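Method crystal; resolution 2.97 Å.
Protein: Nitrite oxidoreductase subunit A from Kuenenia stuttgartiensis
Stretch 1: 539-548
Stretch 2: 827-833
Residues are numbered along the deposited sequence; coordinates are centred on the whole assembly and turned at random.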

# COMPACT_ATOMS: atom_id res chain seq x y z
N ASN B 539 -27.39 -1.05 -2.70
CA ASN B 539 -27.03 -0.96 -4.11
C ASN B 539 -28.24 -0.57 -4.95
O ASN B 539 -28.12 0.24 -5.88
CB ASN B 539 -26.42 -2.27 -4.59
CG ASN B 539 -25.21 -2.67 -3.79
OD1 ASN B 539 -25.21 -3.70 -3.14
ND2 ASN B 539 -24.17 -1.84 -3.83
N ARG B 540 -29.40 -1.14 -4.64
CA ARG B 540 -30.63 -0.69 -5.27
C ARG B 540 -30.87 0.79 -4.98
O ARG B 540 -31.32 1.54 -5.85
CB ARG B 540 -31.81 -1.53 -4.79
CG ARG B 540 -31.75 -2.98 -5.25
CD ARG B 540 -32.79 -3.81 -4.52
NE ARG B 540 -34.15 -3.38 -4.84
CZ ARG B 540 -35.23 -3.76 -4.17
NH1 ARG B 540 -35.12 -4.59 -3.14
NH2 ARG B 540 -36.43 -3.32 -4.53
N SER B 541 -30.57 1.21 -3.75
CA SER B 541 -30.71 2.62 -3.39
C SER B 541 -29.77 3.50 -4.21
O SER B 541 -30.08 4.68 -4.45
CB SER B 541 -30.44 2.80 -1.90
OG SER B 541 -30.38 4.16 -1.53
N TYR B 542 -28.63 2.97 -4.64
CA TYR B 542 -27.63 3.74 -5.36
C TYR B 542 -28.00 4.06 -6.80
O TYR B 542 -27.27 4.81 -7.46
CB TYR B 542 -26.29 3.00 -5.32
CG TYR B 542 -25.70 2.91 -3.93
CD1 TYR B 542 -26.06 3.82 -2.95
CD2 TYR B 542 -24.80 1.90 -3.60
CE1 TYR B 542 -25.53 3.73 -1.67
CE2 TYR B 542 -24.27 1.81 -2.33
CZ TYR B 542 -24.64 2.73 -1.37
OH TYR B 542 -24.12 2.65 -0.10
N TYR B 543 -29.10 3.52 -7.32
CA TYR B 543 -29.57 3.87 -8.66
C TYR B 543 -30.71 4.88 -8.65
O TYR B 543 -30.95 5.52 -9.68
CB TYR B 543 -30.02 2.63 -9.44
CG TYR B 543 -28.91 1.85 -10.12
CD1 TYR B 543 -27.71 1.59 -9.47
CD2 TYR B 543 -29.05 1.40 -11.43
CE1 TYR B 543 -26.70 0.88 -10.09
CE2 TYR B 543 -28.04 0.69 -12.05
CZ TYR B 543 -26.86 0.44 -11.38
OH TYR B 543 -25.85 -0.26 -11.99
N LEU B 544 -31.42 5.04 -7.53
CA LEU B 544 -32.60 5.91 -7.51
C LEU B 544 -32.30 7.33 -7.95
O LEU B 544 -32.99 7.84 -8.84
CB LEU B 544 -33.24 5.86 -6.12
CG LEU B 544 -33.99 4.59 -5.75
CD1 LEU B 544 -34.38 4.61 -4.29
CD2 LEU B 544 -35.22 4.43 -6.63
N PRO B 545 -31.31 8.04 -7.38
CA PRO B 545 -31.06 9.41 -7.86
C PRO B 545 -30.50 9.46 -9.27
O PRO B 545 -30.65 10.49 -9.94
CB PRO B 545 -30.05 9.96 -6.84
CG PRO B 545 -29.34 8.76 -6.34
CD PRO B 545 -30.37 7.66 -6.31
N VAL B 546 -29.88 8.39 -9.75
CA VAL B 546 -29.28 8.38 -11.07
C VAL B 546 -30.23 7.87 -12.15
O VAL B 546 -30.04 8.19 -13.33
CB VAL B 546 -27.98 7.56 -11.06
CG1 VAL B 546 -28.26 6.07 -11.16
CG2 VAL B 546 -27.05 7.99 -12.17
N MET B 547 -31.26 7.10 -11.78
CA MET B 547 -32.28 6.72 -12.74
C MET B 547 -33.14 7.91 -13.14
O MET B 547 -33.56 8.03 -14.29
CB MET B 547 -33.17 5.61 -12.17
CG MET B 547 -32.52 4.25 -12.07
SD MET B 547 -33.72 2.99 -11.60
CE MET B 547 -33.93 3.34 -9.86
N LEU B 548 -33.41 8.80 -12.18
CA LEU B 548 -34.31 9.92 -12.42
C LEU B 548 -33.63 11.06 -13.17
O LEU B 548 -34.30 11.81 -13.88
CB LEU B 548 -34.87 10.41 -11.09
CG LEU B 548 -35.67 9.35 -10.33
CD1 LEU B 548 -36.05 9.83 -8.93
CD2 LEU B 548 -36.91 8.96 -11.12
N ARG B 827 -35.80 -3.04 -17.93
CA ARG B 827 -35.68 -1.66 -17.49
C ARG B 827 -34.98 -1.63 -16.14
O ARG B 827 -34.89 -2.64 -15.44
CB ARG B 827 -37.04 -0.98 -17.38
CG ARG B 827 -37.72 -0.71 -18.70
CD ARG B 827 -39.20 -0.46 -18.48
NE ARG B 827 -39.84 0.01 -19.70
CZ ARG B 827 -40.09 1.29 -19.95
NH1 ARG B 827 -40.68 1.64 -21.08
NH2 ARG B 827 -39.75 2.22 -19.07
N LEU B 828 -34.45 -0.46 -15.82
CA LEU B 828 -33.81 -0.31 -14.50
C LEU B 828 -34.94 -0.48 -13.50
O LEU B 828 -35.91 0.23 -13.64
CB LEU B 828 -33.24 1.11 -14.43
CG LEU B 828 -32.16 1.44 -15.45
CD1 LEU B 828 -31.78 2.89 -15.37
CD2 LEU B 828 -30.94 0.57 -15.23
N GLN B 829 -34.76 -1.30 -12.46
CA GLN B 829 -35.89 -1.55 -11.54
C GLN B 829 -35.67 -0.95 -10.15
O GLN B 829 -34.64 -1.18 -9.56
CB GLN B 829 -36.16 -3.05 -11.46
CG GLN B 829 -36.11 -3.74 -12.81
CD GLN B 829 -37.06 -4.90 -12.91
OE1 GLN B 829 -37.49 -5.29 -13.98
NE2 GLN B 829 -37.42 -5.47 -11.78
N ALA B 830 -36.66 -0.20 -9.68
CA ALA B 830 -36.69 0.35 -8.32
C ALA B 830 -37.61 -0.51 -7.45
O ALA B 830 -37.80 -0.15 -6.31
CB ALA B 830 -37.13 1.78 -8.36
N TYR B 831 -38.21 -1.54 -8.05
CA TYR B 831 -39.20 -2.42 -7.39
C TYR B 831 -38.95 -3.87 -7.80
O TYR B 831 -38.55 -4.08 -8.93
CB TYR B 831 -40.61 -2.04 -7.85
CG TYR B 831 -41.69 -2.56 -6.95
CD1 TYR B 831 -41.86 -2.05 -5.68
CD2 TYR B 831 -42.52 -3.58 -7.36
CE1 TYR B 831 -42.83 -2.54 -4.83
CE2 TYR B 831 -43.50 -4.08 -6.52
CZ TYR B 831 -43.65 -3.55 -5.26
OH TYR B 831 -44.58 -4.04 -4.40
N ASN B 832 -39.16 -4.83 -6.90
CA ASN B 832 -38.98 -6.27 -7.23
C ASN B 832 -40.24 -7.02 -6.76
O ASN B 832 -40.50 -7.01 -5.57
CB ASN B 832 -37.64 -6.80 -6.71
CG ASN B 832 -36.44 -6.36 -7.52
OD1 ASN B 832 -35.83 -5.34 -7.26
ND2 ASN B 832 -36.08 -7.13 -8.52
N ASP B 833 -40.95 -7.70 -7.66
CA ASP B 833 -42.22 -8.33 -7.30
C ASP B 833 -42.09 -9.83 -7.05
O ASP B 833 -43.11 -10.50 -6.87
CB ASP B 833 -43.29 -8.06 -8.36
CG ASP B 833 -42.93 -8.62 -9.72
OD1 ASP B 833 -41.80 -9.12 -9.89
OD2 ASP B 833 -43.78 -8.55 -10.63

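The contact between residues 539-548 and 827-833 is a small, buried apolar packing of side chains from a largely helical stretch against an irregular segment of chain, with an arginine lying beside it and no hydrogen bond crossing from one stretch to the other. The two segments are far apart in sequence but belong to the same chain, and together they bury 339 Å² of surface.

Stretch 1 is helical at its beginning and again in its later part, with a turn between. The backbone hydrogen bonds through the turn, such as Tyr-543 N to Arg-540 O at 3.3 Å, are weak, whereas Met-547 N donates to Tyr-543 O over a short 2.6 Å. Stretch 2 has no regular secondary structure. The backbones stay well apart, with Arg-540 CA 6.9 Å from Ala-830 CA and Met-547 CA 7.4 Å from Leu-828 CA, so the space between them is bridged by side chains. The register runs antiparallel in sense: the later residue of stretch 1 lies by the earlier residue of stretch 2.

Met-547 and Leu-828 form the tightest apolar pairing. Both CA-to-CB bonds point toward the opposite stretch, and Met-547 SD approaches Leu-828 CB to 3.4 Å. The unbranched methionine, with chi angles m, t and m, also carries its terminal methyl to Ala-830, where Met-547 CE lies 3.9 Å from Ala-830 CB. The same alanine methyl receives Leu-544, whose CA-to-CB bond points sideways but whose end comes nearer, placing Leu-544 CD2 3.7 Å from Ala-830 CB. One small side chain thus meets two larger apolar ones. Tyr-543 adds a looser contact, with Leu-828 CD2 at the edge of its ring, 4.3 Å from Tyr-543 CE2.

Arg-540 supplies the polar part of the contact. Its guanidinium has Asn-832 OD1 over one face, 3.4 Å from Arg-540 NH2, but the angle is too poor for a hydrogen bond. Ala-830 O lies near the guanidinium plane, 3.9 Å from Arg-540 NH2, too far for a hydrogen bond. Both terminal nitrogens are hydrogen-bonded elsewhere in the structure, so neither terminal nitrogen lacks a partner.

Gln-829 and Tyr-831, which flank Ala-830, direct their CA-to-CB bonds away from stretch 1. Within stretch 2, Gln-829 NE2 makes a weak hydrogen bond to Tyr-831 O at 3.4 Å. This alternation leaves Leu-828 and Asn-832 directed toward stretch 1, with Ala-830 sideways between them.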